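Local structure of ABC sugar (Ribose) transporter, periplasmic substrate-binding subunit (Rhodobacter sphaeroides, 3L49) at residues N132-V137 / L164-P169; N170-A175 / W199-I204. The protein probably binds a sugar in the periplasm as the substrate-binding subunit of an ABC transporter. All blocks are in the same frame, centred on the assembly; numbering follows the deposited sequence.

Contact 1 of 2, residues N132-V137 / L164-P169; sequences NGFYSV and LRDVIP
Phe-134, Asp-166 and Asn-132 carry most of this contact between two loops. Asp-166 faces both the backbone and the ring of the other loop. Its CG lies between its own backbone N and carbonyl carbon, the crowded position (chi1 48°). From there OD1 accepts a hydrogen bond from Gly-133 N at 2.8 Å through its syn lone pair. The bond is somewhat bent, with an N-H...O angle of 145°. The other oxygen, OD2, lies 3.3 Å from Phe-134 CD1 and accepts a hydrogen bond from Trp-199 NE1. The carboxylate is buried, and these two N-H groups, one on each oxygen, fix its rotation. They probably also help to keep it ionised.

The Phe-134 ring meets the carboxylate at its edge, with Asp-166 CG in the ring plane. The two planes are 73° apart. Phe-134 CE1 is also 3.3 Å from Asp-166 O. At the tip of the ring, CZ touches Ile-168 CG1 at 3.7 Å, and the two side chains cross at about a right angle.

Asn-132 takes part through its backbone. Its N donates a hydrogen bond to Leu-164 O at 2.8 Å, almost along the C=O axis. Its carbonyl O sits over one face of the Arg-165 guanidinium, 3.0 Å from NH1, without a hydrogen bond. Asn-132 ND2 is hydrogen-bonded to Glu-163 OE2.

Phe-134 lies about 4 Å from a bound unidentified ligand, consistent with the loop lying at the edge of the ligand site. Its ring meets that of Trp-199 nearly perpendicularly. The first loop runs from strand 126-131 to helix 138-152. The second runs from strand 157-159 to helix 171-185.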
ATOM      1  N   ASN A 132       7.111   0.930  10.647  1.00 33.66           N
ATOM      2  CA  ASN A 132       5.726   1.376  10.812  1.00 39.16           C
ATOM      3  C   ASN A 132       5.571   2.897  10.692  1.00 34.55           C
ATOM      4  O   ASN A 132       5.120   3.572  11.620  1.00 37.03           O
ATOM      5  CB  ASN A 132       5.169   0.862  12.152  1.00 40.83           C
ATOM      6  CG  ASN A 132       3.661   1.019  12.267  1.00 43.20           C
ATOM      7  OD1 ASN A 132       2.937   1.067  11.263  1.00 41.25           O
ATOM      8  ND2 ASN A 132       3.179   1.110  13.498  1.00 28.54           N
ATOM      9  N   GLY A 133       5.940   3.432   9.535  1.00 29.41           N
ATOM     10  CA  GLY A 133       5.947   4.872   9.328  1.00 25.74           C
ATOM     11  C   GLY A 133       4.766   5.397   8.539  1.00 30.49           C
ATOM     12  O   GLY A 133       4.722   6.587   8.196  1.00 28.02           O
ATOM     13  N   PHE A 134       3.806   4.520   8.254  1.00 28.84           N
ATOM     14  CA  PHE A 134       2.682   4.867   7.380  1.00 25.26           C
ATOM     15  C   PHE A 134       1.333   4.429   7.937  1.00 28.72           C
ATOM     16  O   PHE A 134       0.381   4.244   7.180  1.00 19.38           O
ATOM     17  CB  PHE A 134       2.904   4.292   5.971  1.00 28.32           C
ATOM     18  CG  PHE A 134       3.939   5.038   5.171  1.00 30.26           C
ATOM     19  CD1 PHE A 134       5.247   4.568   5.090  1.00 31.35           C
ATOM     20  CD2 PHE A 134       3.605   6.223   4.510  1.00 35.99           C
ATOM     21  CE1 PHE A 134       6.211   5.265   4.352  1.00 41.07           C
ATOM     22  CE2 PHE A 134       4.557   6.925   3.769  1.00 36.74           C
ATOM     23  CZ  PHE A 134       5.864   6.447   3.690  1.00 32.43           C
ATOM     24  N   TYR A 135       1.255   4.312   9.264  1.00 30.81           N
ATOM     25  CA  TYR A 135       0.058   3.853   9.977  1.00 26.82           C
ATOM     26  C   TYR A 135      -1.197   4.707   9.764  1.00 23.55           C
ATOM     27  O   TYR A 135      -2.312   4.198   9.851  1.00 37.69           O
ATOM     28  CB  TYR A 135       0.355   3.708  11.471  1.00 32.04           C
ATOM     29  CG  TYR A 135      -0.665   2.885  12.217  1.00 38.48           C
ATOM     30  CD1 TYR A 135      -0.660   1.492  12.127  1.00 34.84           C
ATOM     31  CD2 TYR A 135      -1.646   3.497  13.007  1.00 44.63           C
ATOM     32  CE1 TYR A 135      -1.599   0.728  12.810  1.00 40.63           C
ATOM     33  CE2 TYR A 135      -2.591   2.739  13.698  1.00 41.23           C
ATOM     34  CZ  TYR A 135      -2.555   1.356  13.597  1.00 44.38           C
ATOM     35  OH  TYR A 135      -3.481   0.592  14.261  1.00 37.71           O
ATOM     36  N   SER A 136      -1.013   5.988   9.459  1.00 25.14           N
ATOM     37  CA  SER A 136      -2.120   6.890   9.100  1.00 24.58           C
ATOM     38  C   SER A 136      -2.730   6.622   7.708  1.00 33.35           C
ATOM     39  O   SER A 136      -3.725   7.255   7.322  1.00 36.33           O
ATOM     40  CB  SER A 136      -1.647   8.337   9.179  1.00 28.56           C
ATOM     41  OG  SER A 136      -0.515   8.521   8.349  1.00 37.22           O
ATOM     42  N   VAL A 137      -2.115   5.715   6.951  1.00 25.19           N
ATOM     43  CA  VAL A 137      -2.687   5.221   5.705  1.00 30.94           C
ATOM     44  C   VAL A 137      -3.497   3.969   6.058  1.00 31.68           C
ATOM     45  O   VAL A 137      -2.941   3.021   6.621  1.00 38.01           O
ATOM     46  CB  VAL A 137      -1.581   4.896   4.669  1.00 28.32           C
ATOM     47  CG1 VAL A 137      -2.173   4.467   3.342  1.00 29.46           C
ATOM     48  CG2 VAL A 137      -0.688   6.096   4.473  1.00 29.71           C
ATOM     49  N   LEU A 164      10.816   1.054  13.567  1.00 36.37           N
ATOM     50  CA  LEU A 164      11.486   1.997  12.698  1.00 32.16           C
ATOM     51  C   LEU A 164      10.468   2.719  11.836  1.00 35.80           C
ATOM     52  O   LEU A 164       9.354   2.230  11.645  1.00 36.67           O
ATOM     53  CB  LEU A 164      12.527   1.266  11.850  1.00 26.38           C
ATOM     54  CG  LEU A 164      13.627   0.643  12.714  1.00 49.05           C
ATOM     55  CD1 LEU A 164      14.688  -0.014  11.856  1.00 60.79           C
ATOM     56  CD2 LEU A 164      14.258   1.689  13.634  1.00 50.68           C
ATOM     57  N   ARG A 165      10.841   3.901  11.351  1.00 38.10           N
ATOM     58  CA  ARG A 165       9.968   4.681  10.486  1.00 40.77           C
ATOM     59  C   ARG A 165      10.451   4.604   9.050  1.00 39.18           C
ATOM     60  O   ARG A 165      11.493   5.177   8.713  1.00 32.64           O
ATOM     61  CB  ARG A 165       9.898   6.145  10.943  1.00 40.76           C
ATOM     62  CG  ARG A 165       8.582   6.543  11.595  1.00 52.02           C
ATOM     63  CD  ARG A 165       8.557   6.246  13.092  1.00 58.38           C
ATOM     64  NE  ARG A 165       7.213   5.893  13.544  1.00 52.26           N
ATOM     65  CZ  ARG A 165       6.881   4.733  14.106  1.00 56.21           C
ATOM     66  NH1 ARG A 165       5.623   4.514  14.469  1.00 54.40           N
ATOM     67  NH2 ARG A 165       7.800   3.796  14.317  1.00 45.62           N
ATOM     68  N   ASP A 166       9.709   3.882   8.212  1.00 32.39           N
ATOM     69  CA  ASP A 166       9.966   3.911   6.775  1.00 32.09           C
ATOM     70  C   ASP A 166       9.432   5.231   6.220  1.00 31.61           C
ATOM     71  O   ASP A 166       8.447   5.760   6.732  1.00 43.01           O
ATOM     72  CB  ASP A 166       9.419   2.665   6.032  1.00 33.87           C
ATOM     73  CG  ASP A 166       7.975   2.320   6.390  1.00 37.58           C
ATOM     74  OD1 ASP A 166       7.587   2.410   7.573  1.00 39.55           O
ATOM     75  OD2 ASP A 166       7.229   1.919   5.472  1.00 40.55           O
ATOM     76  N   VAL A 167      10.109   5.785   5.211  1.00 32.84           N
ATOM     77  CA  VAL A 167       9.815   7.151   4.749  1.00 30.70           C
ATOM     78  C   VAL A 167       9.712   7.287   3.230  1.00 34.49           C
ATOM     79  O   VAL A 167      10.108   6.396   2.491  1.00 33.23           O
ATOM     80  CB  VAL A 167      10.881   8.173   5.253  1.00 37.27           C
ATOM     81  CG1 VAL A 167      10.933   8.236   6.790  1.00 31.75           C
ATOM     82  CG2 VAL A 167      12.258   7.861   4.666  1.00 29.75           C
ATOM     83  N   ILE A 168       9.159   8.416   2.792  1.00 34.40           N
ATOM     84  CA  ILE A 168       9.199   8.883   1.409  1.00 29.94           C
ATOM     85  C   ILE A 168       9.645  10.361   1.436  1.00 38.29           C
ATOM     86  O   ILE A 168       9.142  11.133   2.256  1.00 39.44           O
ATOM     87  CB  ILE A 168       7.811   8.735   0.717  1.00 37.48           C
ATOM     88  CG1 ILE A 168       7.480   7.263   0.464  1.00 35.14           C
ATOM     89  CG2 ILE A 168       7.766   9.472  -0.621  1.00 42.40           C
ATOM     90  CD1 ILE A 168       6.058   7.022  -0.008  1.00 39.56           C
ATOM     91  N   PRO A 169      10.594  10.765   0.555  1.00 43.82           N
ATOM     92  CA  PRO A 169      11.296   9.972  -0.458  1.00 40.25           C
ATOM     93  C   PRO A 169      12.576   9.354   0.100  1.00 39.45           C
ATOM     94  O   PRO A 169      12.796   9.407   1.320  1.00 26.47           O
ATOM     95  CB  PRO A 169      11.597  11.001  -1.555  1.00 39.77           C
ATOM     96  CG  PRO A 169      11.654  12.325  -0.841  1.00 46.28           C
ATOM     97  CD  PRO A 169      11.046  12.169   0.536  1.00 42.43           C
TER

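Contact 2 of 2, residues N170-A175 / W199-I204; sequences NTIQSA and WDVPMI
This is an apolar packing contact between the first turns of two helices, 171-185 and 200-212, beside the ligand site. No hydrogen bond crosses it. The axes of helix segments 171-175 and 200-204 approach to 7.4 Å and cross at -52°, so the two turns run in broadly the same direction.

Thr-171 points its CB at the other helix. Its CG2 is anti to the backbone N and does most of the touching. It lies 3.7 Å from Pro-202 CD and also touches Val-201 CG1. The same methyl meets Trp-199 CZ2 at 3.7 Å, tip to tip. The OG1 branch is turned beside its own backbone N and is hydrogen-bonded to Val-167 O, so the methyl is the branch that packs.

Both helices follow strands of the mixed sheet, in the alternating strand-helix order of a periplasmic binding protein domain. Trp-199 stands just before helix 200-212. Its ring has Pro-202 CD over one face, 3.5 Å above the plane. The polar partner of its NE1 is Asp-166, and its side chain lies about 4 Å from the bound unidentified ligand.

Ile-172 covers another part of the interface. Its CG1 rests 3.8 Å from Val-201 CG1, and the two side chains cross at about a right angle. Its CD1 reaches Ile-204 CG2 at 3.9 Å, where the chains cross obliquely. Ala-175, one turn on from Thr-171, sets its CB 3.2 Å from Pro-202 O. The backbones come nearest at Ile-172 and Pro-202. On helix 200-212, Ile-204 also packs against Glu-228 and Met-232 of helix 227-234.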
ATOM      1  N   ASN A 170      13.394   8.776  -0.784  1.00 36.94           N
ATOM      2  CA  ASN A 170      14.626   8.077  -0.398  1.00 41.87           C
ATOM      3  C   ASN A 170      14.338   6.890   0.519  1.00 41.46           C
ATOM      4  O   ASN A 170      15.007   6.686   1.538  1.00 42.27           O
ATOM      5  CB  ASN A 170      15.657   9.036   0.226  1.00 48.51           C
ATOM      6  CG  ASN A 170      15.981  10.218  -0.674  1.00 47.08           C
ATOM      7  OD1 ASN A 170      15.744  11.363  -0.306  1.00 58.75           O
ATOM      8  ND2 ASN A 170      16.519   9.943  -1.860  1.00 45.10           N
ATOM      9  N   THR A 171      13.327   6.116   0.124  1.00 40.35           N
ATOM     10  CA  THR A 171      12.789   5.009   0.913  1.00 30.37           C
ATOM     11  C   THR A 171      13.803   3.879   1.098  1.00 29.34           C
ATOM     12  O   THR A 171      14.074   3.460   2.228  1.00 33.33           O
ATOM     13  CB  THR A 171      11.512   4.446   0.249  1.00 33.44           C
ATOM     14  OG1 THR A 171      10.600   5.516  -0.042  1.00 27.34           O
ATOM     15  CG2 THR A 171      10.837   3.428   1.150  1.00 16.71           C
ATOM     16  N   ILE A 172      14.367   3.429  -0.025  1.00 21.11           N
ATOM     17  CA  ILE A 172      15.258   2.281  -0.089  1.00 18.21           C
ATOM     18  C   ILE A 172      16.527   2.485   0.738  1.00 22.05           C
ATOM     19  O   ILE A 172      16.904   1.615   1.527  1.00 22.86           O
ATOM     20  CB  ILE A 172      15.606   1.929  -1.569  1.00 17.55           C
ATOM     21  CG1 ILE A 172      14.354   1.457  -2.321  1.00 20.71           C
ATOM     22  CG2 ILE A 172      16.735   0.889  -1.652  1.00 16.00           C
ATOM     23  CD1 ILE A 172      14.613   0.995  -3.771  1.00 14.48           C
ATOM     24  N   GLN A 173      17.162   3.643   0.567  1.00 24.25           N
ATOM     25  CA  GLN A 173      18.414   3.949   1.253  1.00 22.59           C
ATOM     26  C   GLN A 173      18.211   4.225   2.732  1.00 17.04           C
ATOM     27  O   GLN A 173      19.052   3.851   3.548  1.00 24.33           O
ATOM     28  CB  GLN A 173      19.163   5.105   0.570  1.00 24.00           C
ATOM     29  CG  GLN A 173      18.343   6.332   0.266  1.00 27.97           C
ATOM     30  CD  GLN A 173      18.876   7.120  -0.916  1.00 49.21           C
ATOM     31  OE1 GLN A 173      18.108   7.545  -1.786  1.00 39.09           O
ATOM     32  NE2 GLN A 173      20.199   7.323  -0.957  1.00 51.68           N
ATOM     33  N   SER A 174      17.091   4.857   3.077  1.00 26.22           N
ATOM     34  CA  SER A 174      16.764   5.105   4.480  1.00 29.99           C
ATOM     35  C   SER A 174      16.517   3.786   5.213  1.00 30.89           C
ATOM     36  O   SER A 174      16.917   3.629   6.366  1.00 25.00           O
ATOM     37  CB  SER A 174      15.568   6.043   4.606  1.00 33.11           C
ATOM     38  OG  SER A 174      15.080   6.083   5.936  1.00 43.76           O
ATOM     39  N   ALA A 175      15.895   2.830   4.526  1.00 31.70           N
ATOM     40  CA  ALA A 175      15.683   1.498   5.094  1.00 30.58           C
ATOM     41  C   ALA A 175      16.997   0.720   5.220  1.00 32.79           C
ATOM     42  O   ALA A 175      17.263   0.122   6.260  1.00 29.64           O
ATOM     43  CB  ALA A 175      14.685   0.728   4.268  1.00 26.58           C
ATOM     44  N   TRP A 199       4.612  -2.300   3.119  1.00 29.03           N
ATOM     45  CA  TRP A 199       4.833  -2.206   1.680  1.00 28.71           C
ATOM     46  C   TRP A 199       6.247  -2.617   1.267  1.00 27.02           C
ATOM     47  O   TRP A 199       7.152  -2.672   2.098  1.00 27.36           O
ATOM     48  CB  TRP A 199       4.427  -0.825   1.122  1.00 33.11           C
ATOM     49  CG  TRP A 199       5.244   0.350   1.601  1.00 32.14           C
ATOM     50  CD1 TRP A 199       5.564   0.669   2.886  1.00 35.92           C
ATOM     51  CD2 TRP A 199       5.808   1.378   0.785  1.00 25.23           C
ATOM     52  NE1 TRP A 199       6.313   1.813   2.921  1.00 27.22           N
ATOM     53  CE2 TRP A 199       6.472   2.277   1.644  1.00 25.29           C
ATOM     54  CE3 TRP A 199       5.819   1.627  -0.591  1.00 27.04           C
ATOM     55  CZ2 TRP A 199       7.147   3.403   1.174  1.00 25.95           C
ATOM     56  CZ3 TRP A 199       6.487   2.752  -1.059  1.00 35.50           C
ATOM     57  CH2 TRP A 199       7.150   3.616  -0.180  1.00 30.69           C
ATOM     58  N   ASP A 200       6.386  -2.908  -0.026  1.00 25.34           N
ATOM     59  CA  ASP A 200       7.568  -3.498  -0.685  1.00 34.29           C
ATOM     60  C   ASP A 200       8.865  -2.717  -0.636  1.00 33.23           C
ATOM     61  O   ASP A 200       9.936  -3.283  -0.397  1.00 24.81           O
ATOM     62  CB  ASP A 200       7.270  -3.628  -2.181  1.00 37.15           C
ATOM     63  CG  ASP A 200       7.002  -5.026  -2.596  1.00 46.55           C
ATOM     64  OD1 ASP A 200       7.393  -5.943  -1.852  1.00 61.05           O
ATOM     65  OD2 ASP A 200       6.409  -5.201  -3.674  1.00 34.11           O
ATOM     66  N   VAL A 201       8.744  -1.430  -0.950  1.00 27.53           N
ATOM     67  CA  VAL A 201       9.874  -0.569  -1.289  1.00 28.84           C
ATOM     68  C   VAL A 201      10.968  -0.490  -0.199  1.00 26.20           C
ATOM     69  O   VAL A 201      12.135  -0.716  -0.524  1.00 23.09           O
ATOM     70  CB  VAL A 201       9.387   0.805  -1.880  1.00 32.50           C
ATOM     71  CG1 VAL A 201      10.532   1.742  -2.189  1.00 27.96           C
ATOM     72  CG2 VAL A 201       8.567   0.565  -3.150  1.00 19.57           C
ATOM     73  N   PRO A 202      10.603  -0.250   1.089  1.00 24.56           N
ATOM     74  CA  PRO A 202      11.665  -0.315   2.112  1.00 20.86           C
ATOM     75  C   PRO A 202      12.325  -1.691   2.262  1.00 27.58           C
ATOM     76  O   PRO A 202      13.497  -1.776   2.636  1.00 32.11           O
ATOM     77  CB  PRO A 202      10.938   0.065   3.415  1.00 18.61           C
ATOM     78  CG  PRO A 202       9.499  -0.157   3.139  1.00 28.56           C
ATOM     79  CD  PRO A 202       9.298   0.099   1.686  1.00 22.17           C
ATOM     80  N   MET A 203      11.589  -2.756   1.961  1.00 26.87           N
ATOM     81  CA  MET A 203      12.138  -4.103   2.077  1.00 21.75           C
ATOM     82  C   MET A 203      13.174  -4.403   0.999  1.00 21.53           C
ATOM     83  O   MET A 203      14.025  -5.269   1.193  1.00 22.00           O
ATOM     84  CB  MET A 203      11.024  -5.162   2.138  1.00 21.89           C
ATOM     85  CG  MET A 203      10.138  -5.091   3.388  1.00 16.19           C
ATOM     86  SD  MET A 203      11.039  -5.226   4.950  1.00  9.51           S
ATOM     87  CE  MET A 203      11.350  -3.524   5.396  1.00 32.20           C
ATOM     88  N   ILE A 204      13.111  -3.672  -0.118  1.00 23.06           N
ATOM     89  CA  ILE A 204      14.145  -3.743  -1.156  1.00 27.22           C
ATOM     90  C   ILE A 204      15.489  -3.292  -0.575  1.00 21.74           C
ATOM     91  O   ILE A 204      16.503  -3.962  -0.756  1.00 31.36           O
ATOM     92  CB  ILE A 204      13.770  -2.926  -2.422  1.00 22.24           C
ATOM     93  CG1 ILE A 204      12.546  -3.537  -3.111  1.00 15.10           C
ATOM     94  CG2 ILE A 204      14.930  -2.899  -3.424  1.00 18.55           C
ATOM     95  CD1 ILE A 204      11.761  -2.553  -3.985  1.00 23.70           C
TER

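Overall arrangement
Contact 1 and contact 2 follow each other along the chain, with centres about 10 Å apart. Both are partly buried, with neither wholly core nor wholly surface. Contact 1 joins two loops and relies on backbone and carboxylate hydrogen bonds together with an aromatic ring. Contact 2 joins two helix starts mainly through apolar packing, with no hydrogen bond across. The loop 164-169 leads directly into 170-175, so one connection serves both. They also touch directly: the hydrogen bond between Asp-166 and Trp-199 joins them, and Ile-168 CD1 packs on Trp-199 CH2. Each contact brings one aromatic residue to the unidentified ligand, contact 1 from a loop and contact 2 from just before a helix.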